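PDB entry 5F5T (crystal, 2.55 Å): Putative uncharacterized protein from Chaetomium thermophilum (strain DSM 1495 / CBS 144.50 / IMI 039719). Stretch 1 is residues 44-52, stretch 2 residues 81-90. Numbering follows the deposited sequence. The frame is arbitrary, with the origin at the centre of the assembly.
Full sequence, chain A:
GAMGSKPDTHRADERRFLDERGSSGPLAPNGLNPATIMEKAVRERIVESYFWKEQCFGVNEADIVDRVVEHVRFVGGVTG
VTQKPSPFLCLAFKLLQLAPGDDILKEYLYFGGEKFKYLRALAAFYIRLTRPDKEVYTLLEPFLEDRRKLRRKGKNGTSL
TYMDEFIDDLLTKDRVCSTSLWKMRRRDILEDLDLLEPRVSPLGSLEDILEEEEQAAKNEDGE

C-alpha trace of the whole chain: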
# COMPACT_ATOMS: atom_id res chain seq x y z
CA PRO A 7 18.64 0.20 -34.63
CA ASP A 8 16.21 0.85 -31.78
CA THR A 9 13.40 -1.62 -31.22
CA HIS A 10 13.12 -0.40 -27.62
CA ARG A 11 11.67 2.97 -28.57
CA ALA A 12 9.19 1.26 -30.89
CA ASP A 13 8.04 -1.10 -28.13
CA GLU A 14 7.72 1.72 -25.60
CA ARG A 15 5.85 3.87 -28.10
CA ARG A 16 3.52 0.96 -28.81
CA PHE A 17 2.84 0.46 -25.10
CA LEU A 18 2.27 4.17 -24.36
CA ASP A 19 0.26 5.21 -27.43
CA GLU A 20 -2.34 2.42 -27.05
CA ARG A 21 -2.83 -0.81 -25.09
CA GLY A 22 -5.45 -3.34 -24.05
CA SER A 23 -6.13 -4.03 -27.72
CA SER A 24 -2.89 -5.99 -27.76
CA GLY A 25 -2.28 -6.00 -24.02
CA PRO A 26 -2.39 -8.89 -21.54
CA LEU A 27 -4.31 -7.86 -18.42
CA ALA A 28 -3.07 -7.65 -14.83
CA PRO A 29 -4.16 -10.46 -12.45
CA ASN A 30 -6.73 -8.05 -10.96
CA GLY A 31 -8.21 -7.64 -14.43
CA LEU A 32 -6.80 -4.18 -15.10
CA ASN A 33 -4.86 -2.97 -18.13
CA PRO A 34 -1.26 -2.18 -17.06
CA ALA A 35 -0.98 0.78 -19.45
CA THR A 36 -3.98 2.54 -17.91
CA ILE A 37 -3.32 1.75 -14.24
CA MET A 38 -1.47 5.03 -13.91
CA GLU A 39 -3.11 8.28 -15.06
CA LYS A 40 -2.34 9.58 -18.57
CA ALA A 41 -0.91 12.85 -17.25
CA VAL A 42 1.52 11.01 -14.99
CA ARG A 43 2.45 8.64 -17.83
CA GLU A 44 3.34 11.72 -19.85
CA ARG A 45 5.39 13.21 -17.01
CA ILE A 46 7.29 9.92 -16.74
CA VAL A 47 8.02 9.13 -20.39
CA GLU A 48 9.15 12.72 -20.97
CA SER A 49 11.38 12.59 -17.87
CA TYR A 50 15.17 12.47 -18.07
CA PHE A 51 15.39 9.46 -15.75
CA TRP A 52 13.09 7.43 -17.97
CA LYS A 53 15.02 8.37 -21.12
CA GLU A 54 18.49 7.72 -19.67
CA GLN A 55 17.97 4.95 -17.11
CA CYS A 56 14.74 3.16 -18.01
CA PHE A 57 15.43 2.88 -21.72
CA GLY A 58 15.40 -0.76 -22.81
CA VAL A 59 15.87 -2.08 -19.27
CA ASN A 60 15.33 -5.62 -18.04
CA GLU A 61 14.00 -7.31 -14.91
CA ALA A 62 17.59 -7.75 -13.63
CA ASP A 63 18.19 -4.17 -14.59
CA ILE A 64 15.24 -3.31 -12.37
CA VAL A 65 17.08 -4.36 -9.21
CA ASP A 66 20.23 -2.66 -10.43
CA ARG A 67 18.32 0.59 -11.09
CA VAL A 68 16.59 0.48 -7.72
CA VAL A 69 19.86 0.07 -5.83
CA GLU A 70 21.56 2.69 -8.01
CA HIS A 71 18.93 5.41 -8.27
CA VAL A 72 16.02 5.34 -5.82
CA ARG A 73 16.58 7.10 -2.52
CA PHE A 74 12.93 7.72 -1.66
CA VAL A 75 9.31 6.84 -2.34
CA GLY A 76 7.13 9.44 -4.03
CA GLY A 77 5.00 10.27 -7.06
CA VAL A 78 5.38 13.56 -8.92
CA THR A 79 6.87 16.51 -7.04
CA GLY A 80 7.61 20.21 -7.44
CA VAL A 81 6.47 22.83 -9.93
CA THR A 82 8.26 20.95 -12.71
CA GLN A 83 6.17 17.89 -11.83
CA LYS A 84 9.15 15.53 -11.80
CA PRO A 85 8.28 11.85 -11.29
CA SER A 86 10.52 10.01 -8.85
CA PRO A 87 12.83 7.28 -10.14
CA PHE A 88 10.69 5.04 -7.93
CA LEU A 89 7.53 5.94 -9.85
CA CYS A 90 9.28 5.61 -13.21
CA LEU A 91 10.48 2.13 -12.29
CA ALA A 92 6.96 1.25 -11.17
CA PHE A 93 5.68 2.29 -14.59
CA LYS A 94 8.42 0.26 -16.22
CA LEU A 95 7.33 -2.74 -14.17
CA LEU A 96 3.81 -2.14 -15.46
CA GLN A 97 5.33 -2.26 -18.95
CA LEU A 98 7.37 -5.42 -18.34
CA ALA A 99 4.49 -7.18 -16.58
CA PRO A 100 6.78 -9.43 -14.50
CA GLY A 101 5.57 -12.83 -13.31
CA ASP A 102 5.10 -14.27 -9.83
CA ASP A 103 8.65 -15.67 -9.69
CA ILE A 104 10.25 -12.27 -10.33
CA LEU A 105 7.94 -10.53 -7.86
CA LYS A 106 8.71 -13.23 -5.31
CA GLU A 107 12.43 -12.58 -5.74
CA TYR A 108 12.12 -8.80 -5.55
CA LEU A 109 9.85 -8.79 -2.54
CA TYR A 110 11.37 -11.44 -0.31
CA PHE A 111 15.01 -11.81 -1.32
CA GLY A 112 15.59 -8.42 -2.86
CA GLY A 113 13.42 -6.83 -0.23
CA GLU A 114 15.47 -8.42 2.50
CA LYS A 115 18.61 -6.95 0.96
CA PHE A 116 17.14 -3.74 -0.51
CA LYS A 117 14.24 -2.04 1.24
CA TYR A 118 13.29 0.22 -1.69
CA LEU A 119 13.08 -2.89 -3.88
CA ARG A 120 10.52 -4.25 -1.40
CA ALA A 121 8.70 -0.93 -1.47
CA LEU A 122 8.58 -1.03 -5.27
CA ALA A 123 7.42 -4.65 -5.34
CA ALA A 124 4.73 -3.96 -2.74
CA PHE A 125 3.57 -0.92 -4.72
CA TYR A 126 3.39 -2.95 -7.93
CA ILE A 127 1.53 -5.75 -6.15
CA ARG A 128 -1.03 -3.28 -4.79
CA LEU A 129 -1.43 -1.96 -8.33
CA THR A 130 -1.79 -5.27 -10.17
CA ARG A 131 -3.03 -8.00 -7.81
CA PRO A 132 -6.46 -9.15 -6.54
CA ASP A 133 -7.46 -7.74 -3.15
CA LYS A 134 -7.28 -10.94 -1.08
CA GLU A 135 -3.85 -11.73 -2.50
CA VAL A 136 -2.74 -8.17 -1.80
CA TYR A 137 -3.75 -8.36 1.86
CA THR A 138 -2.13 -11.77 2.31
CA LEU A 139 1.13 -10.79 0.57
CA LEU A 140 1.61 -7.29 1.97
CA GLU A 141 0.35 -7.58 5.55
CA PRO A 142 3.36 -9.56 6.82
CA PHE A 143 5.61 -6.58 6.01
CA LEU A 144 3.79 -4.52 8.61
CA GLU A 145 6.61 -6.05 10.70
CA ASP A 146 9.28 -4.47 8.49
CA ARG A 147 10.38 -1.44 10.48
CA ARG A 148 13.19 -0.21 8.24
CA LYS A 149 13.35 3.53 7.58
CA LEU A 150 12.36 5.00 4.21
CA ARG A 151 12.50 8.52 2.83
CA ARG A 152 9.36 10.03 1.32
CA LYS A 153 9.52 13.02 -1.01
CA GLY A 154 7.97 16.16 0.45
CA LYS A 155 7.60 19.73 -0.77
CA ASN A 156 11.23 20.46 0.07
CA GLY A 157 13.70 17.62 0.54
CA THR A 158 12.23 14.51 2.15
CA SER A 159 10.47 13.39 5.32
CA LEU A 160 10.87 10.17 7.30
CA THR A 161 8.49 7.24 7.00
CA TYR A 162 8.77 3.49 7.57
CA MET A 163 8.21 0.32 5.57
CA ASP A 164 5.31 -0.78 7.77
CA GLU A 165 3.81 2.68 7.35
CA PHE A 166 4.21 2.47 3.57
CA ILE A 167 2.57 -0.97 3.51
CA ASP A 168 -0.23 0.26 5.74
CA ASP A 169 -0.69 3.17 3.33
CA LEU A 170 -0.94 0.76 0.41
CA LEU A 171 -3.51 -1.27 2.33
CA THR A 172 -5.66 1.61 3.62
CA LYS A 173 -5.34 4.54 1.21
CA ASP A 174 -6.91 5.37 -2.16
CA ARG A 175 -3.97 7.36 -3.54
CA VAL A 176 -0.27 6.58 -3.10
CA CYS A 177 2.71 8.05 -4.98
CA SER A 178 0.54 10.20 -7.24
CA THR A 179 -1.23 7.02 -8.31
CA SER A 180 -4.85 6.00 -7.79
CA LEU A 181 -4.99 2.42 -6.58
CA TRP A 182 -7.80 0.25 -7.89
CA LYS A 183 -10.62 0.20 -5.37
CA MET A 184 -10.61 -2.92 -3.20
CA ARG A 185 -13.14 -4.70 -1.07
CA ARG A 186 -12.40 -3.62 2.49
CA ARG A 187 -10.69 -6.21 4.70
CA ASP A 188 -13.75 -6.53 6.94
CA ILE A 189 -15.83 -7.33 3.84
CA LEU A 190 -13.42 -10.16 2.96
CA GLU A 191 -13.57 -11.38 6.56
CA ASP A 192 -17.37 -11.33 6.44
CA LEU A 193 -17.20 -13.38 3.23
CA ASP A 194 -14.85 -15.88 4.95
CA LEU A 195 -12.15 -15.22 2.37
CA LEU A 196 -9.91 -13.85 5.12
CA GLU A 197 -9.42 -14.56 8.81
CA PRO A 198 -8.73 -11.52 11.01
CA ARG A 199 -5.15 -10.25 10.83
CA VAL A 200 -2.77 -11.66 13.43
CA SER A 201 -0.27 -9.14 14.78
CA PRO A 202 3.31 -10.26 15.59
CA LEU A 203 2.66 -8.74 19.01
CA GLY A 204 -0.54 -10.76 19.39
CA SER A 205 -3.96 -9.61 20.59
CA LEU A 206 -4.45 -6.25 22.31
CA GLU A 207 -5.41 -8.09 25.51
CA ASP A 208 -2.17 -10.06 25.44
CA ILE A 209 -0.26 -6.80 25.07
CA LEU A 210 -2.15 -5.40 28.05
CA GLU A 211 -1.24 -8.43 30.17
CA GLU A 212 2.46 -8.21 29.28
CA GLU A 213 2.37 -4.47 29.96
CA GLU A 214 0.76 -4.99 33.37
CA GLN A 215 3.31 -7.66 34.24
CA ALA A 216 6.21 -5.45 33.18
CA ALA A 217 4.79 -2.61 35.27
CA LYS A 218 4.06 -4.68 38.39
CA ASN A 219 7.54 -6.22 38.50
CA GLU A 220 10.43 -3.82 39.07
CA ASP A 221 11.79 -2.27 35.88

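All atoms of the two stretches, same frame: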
# COMPACT_ATOMS: atom_id res chain seq x y z
N GLU A 44 2.66 10.70 -19.06
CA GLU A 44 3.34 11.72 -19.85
C GLU A 44 4.54 12.26 -19.09
O GLU A 44 5.64 12.32 -19.62
CB GLU A 44 2.38 12.86 -20.20
CG GLU A 44 1.19 12.45 -21.04
CD GLU A 44 0.16 13.56 -21.16
OE1 GLU A 44 0.49 14.72 -20.86
OE2 GLU A 44 -0.99 13.27 -21.57
N ARG A 45 4.32 12.66 -17.83
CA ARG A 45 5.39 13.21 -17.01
C ARG A 45 6.57 12.24 -16.92
O ARG A 45 7.73 12.66 -16.95
CB ARG A 45 4.89 13.54 -15.60
CG ARG A 45 3.73 14.52 -15.55
CD ARG A 45 4.04 15.80 -16.31
NE ARG A 45 5.24 16.45 -15.80
CZ ARG A 45 6.10 17.13 -16.55
NH1 ARG A 45 5.90 17.25 -17.85
NH2 ARG A 45 7.16 17.69 -15.99
N ILE A 46 6.26 10.95 -16.82
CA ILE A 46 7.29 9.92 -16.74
C ILE A 46 8.06 9.73 -18.04
O ILE A 46 9.28 9.80 -18.05
CB ILE A 46 6.69 8.57 -16.33
CG1 ILE A 46 6.19 8.62 -14.89
CG2 ILE A 46 7.72 7.46 -16.45
CD1 ILE A 46 5.59 7.34 -14.44
N VAL A 47 7.35 9.49 -19.14
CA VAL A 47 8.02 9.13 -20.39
C VAL A 47 8.84 10.30 -20.94
O VAL A 47 9.82 10.10 -21.66
CB VAL A 47 7.02 8.65 -21.47
CG1 VAL A 47 6.32 7.38 -21.00
CG2 VAL A 47 6.00 9.73 -21.80
N GLU A 48 8.41 11.52 -20.62
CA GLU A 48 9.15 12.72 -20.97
C GLU A 48 10.37 12.95 -20.07
O GLU A 48 11.29 13.68 -20.43
CB GLU A 48 8.21 13.93 -20.95
CG GLU A 48 7.22 13.93 -22.10
CD GLU A 48 6.01 14.80 -21.85
OE1 GLU A 48 5.82 15.26 -20.70
OE2 GLU A 48 5.23 15.03 -22.80
N SER A 49 10.36 12.34 -18.89
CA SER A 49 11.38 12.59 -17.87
C SER A 49 12.76 12.11 -18.30
O SER A 49 12.90 11.15 -19.06
CB SER A 49 11.01 11.92 -16.54
OG SER A 49 11.23 10.53 -16.60
N TYR A 50 13.78 12.80 -17.80
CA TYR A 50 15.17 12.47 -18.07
C TYR A 50 15.54 11.08 -17.55
O TYR A 50 16.26 10.33 -18.21
CB TYR A 50 16.07 13.52 -17.43
CG TYR A 50 17.55 13.25 -17.59
CD1 TYR A 50 18.21 13.60 -18.75
CD2 TYR A 50 18.29 12.68 -16.56
CE1 TYR A 50 19.56 13.38 -18.90
CE2 TYR A 50 19.64 12.45 -16.69
CZ TYR A 50 20.28 12.81 -17.87
OH TYR A 50 21.62 12.59 -18.02
N PHE A 51 15.06 10.74 -16.36
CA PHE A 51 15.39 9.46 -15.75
C PHE A 51 14.87 8.31 -16.59
O PHE A 51 15.53 7.29 -16.73
CB PHE A 51 14.83 9.37 -14.34
CG PHE A 51 15.12 8.06 -13.68
CD1 PHE A 51 16.36 7.82 -13.11
CD2 PHE A 51 14.16 7.05 -13.64
CE1 PHE A 51 16.64 6.61 -12.51
CE2 PHE A 51 14.44 5.84 -13.03
CZ PHE A 51 15.68 5.62 -12.47
N TRP A 52 13.67 8.46 -17.12
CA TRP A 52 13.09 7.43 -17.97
C TRP A 52 13.93 7.25 -19.24
O TRP A 52 14.26 6.14 -19.63
CB TRP A 52 11.64 7.78 -18.32
CG TRP A 52 10.98 6.83 -19.25
CD1 TRP A 52 10.90 6.94 -20.61
CD2 TRP A 52 10.29 5.63 -18.90
NE1 TRP A 52 10.20 5.88 -21.13
CE2 TRP A 52 9.81 5.06 -20.10
CE3 TRP A 52 10.02 4.98 -17.70
CZ2 TRP A 52 9.09 3.87 -20.13
CZ3 TRP A 52 9.30 3.79 -17.72
CH2 TRP A 52 8.84 3.25 -18.93
N VAL A 81 7.15 22.10 -8.87
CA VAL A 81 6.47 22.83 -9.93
C VAL A 81 6.70 22.15 -11.27
O VAL A 81 5.81 22.10 -12.12
CB VAL A 81 6.96 24.29 -10.02
CG1 VAL A 81 6.06 25.10 -10.93
CG2 VAL A 81 7.03 24.91 -8.63
N THR A 82 7.90 21.61 -11.46
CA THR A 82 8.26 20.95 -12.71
C THR A 82 7.54 19.62 -12.89
O THR A 82 7.59 19.03 -13.96
CB THR A 82 9.78 20.71 -12.81
OG1 THR A 82 10.22 19.96 -11.67
CG2 THR A 82 10.52 22.04 -12.88
N GLN A 83 6.90 19.15 -11.82
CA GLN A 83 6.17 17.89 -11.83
C GLN A 83 7.08 16.71 -12.20
O GLN A 83 6.75 15.92 -13.08
CB GLN A 83 5.00 17.95 -12.81
CG GLN A 83 3.88 18.89 -12.40
CD GLN A 83 3.15 18.43 -11.16
OE1 GLN A 83 3.64 18.58 -10.04
NE2 GLN A 83 1.98 17.84 -11.35
N LYS A 84 8.22 16.62 -11.53
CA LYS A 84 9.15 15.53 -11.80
C LYS A 84 8.71 14.25 -11.11
O LYS A 84 8.47 14.24 -9.90
CB LYS A 84 10.57 15.89 -11.38
CG LYS A 84 11.56 14.77 -11.66
CD LYS A 84 12.98 15.29 -11.82
CE LYS A 84 13.52 15.81 -10.52
NZ LYS A 84 15.00 16.02 -10.61
N PRO A 85 8.60 13.15 -11.87
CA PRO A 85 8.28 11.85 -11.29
C PRO A 85 9.52 11.24 -10.67
O PRO A 85 10.60 11.34 -11.26
CB PRO A 85 7.79 11.04 -12.48
CG PRO A 85 8.52 11.62 -13.64
CD PRO A 85 8.71 13.09 -13.34
N SER A 86 9.38 10.61 -9.51
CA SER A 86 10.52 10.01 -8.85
C SER A 86 11.02 8.82 -9.65
O SER A 86 10.25 8.21 -10.40
CB SER A 86 10.16 9.56 -7.44
OG SER A 86 9.23 8.48 -7.48
N PRO A 87 12.31 8.50 -9.52
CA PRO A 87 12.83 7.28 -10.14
C PRO A 87 12.01 6.06 -9.71
O PRO A 87 11.78 5.15 -10.50
CB PRO A 87 14.26 7.20 -9.60
CG PRO A 87 14.64 8.64 -9.42
CD PRO A 87 13.38 9.27 -8.87
N PHE A 88 11.54 6.09 -8.47
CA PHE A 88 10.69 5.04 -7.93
C PHE A 88 9.43 4.86 -8.77
O PHE A 88 9.09 3.74 -9.17
CB PHE A 88 10.35 5.36 -6.48
CG PHE A 88 9.46 4.35 -5.82
CD1 PHE A 88 9.99 3.21 -5.25
CD2 PHE A 88 8.09 4.58 -5.70
CE1 PHE A 88 9.18 2.29 -4.63
CE2 PHE A 88 7.28 3.66 -5.08
CZ PHE A 88 7.82 2.51 -4.54
N LEU A 89 8.75 5.97 -9.05
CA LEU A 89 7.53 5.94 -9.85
C LEU A 89 7.81 5.47 -11.27
O LEU A 89 7.07 4.65 -11.82
CB LEU A 89 6.88 7.32 -9.88
CG LEU A 89 5.51 7.38 -10.56
CD1 LEU A 89 4.57 6.37 -9.93
CD2 LEU A 89 4.94 8.78 -10.48
N CYS A 90 8.90 5.97 -11.85
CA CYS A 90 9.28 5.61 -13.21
C CYS A 90 9.52 4.11 -13.32
O CYS A 90 9.09 3.47 -14.28
CB CYS A 90 10.54 6.37 -13.63
SG CYS A 90 10.32 8.15 -13.76

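An arginine on a helix can bind a neighbouring segment without any acidic partner, by donating to main-chain carbonyls of a loop. R45 illustrates the principle. Its NH2 donates to T82 O at a very short 2.5 Å, and its NE to Q83 O at 3.2 Å; a weak bond from NH2 to Q83 O (3.4 Å) closes the fork. Both carbonyls lie near the guanidinium plane, where its N-H groups point. Within its own stretch, the same group forms a salt bridge, R45 NH1 to E48 OE1 at 3.5 Å.

Beyond this polar edge the contact turns apolar. The backbones come close at I46 and P85, whose CA atoms are 5.9 Å apart, and I46 CG1 rests 3.8 Å from P85 CB. I46 also reaches L89 (CD1 to CG, 3.9 Å) and C90 (CG2 to SG, 3.8 Å).

S49 turns the chain between two helices: its OG donates to I46 O (2.5 Å) and accepts from W52 N (3.2 Å), capping the second helix. S86 caps the helix that begins at P87 in the same way, with OG accepting from L89 N at 3.0 Å. Between these helices, P87 CB sits over the F51 ring face, 3.7 Å from its centroid, a CH-pi contact, while C90 CB meets the ring edge, 3.7 Å from F51 CD2.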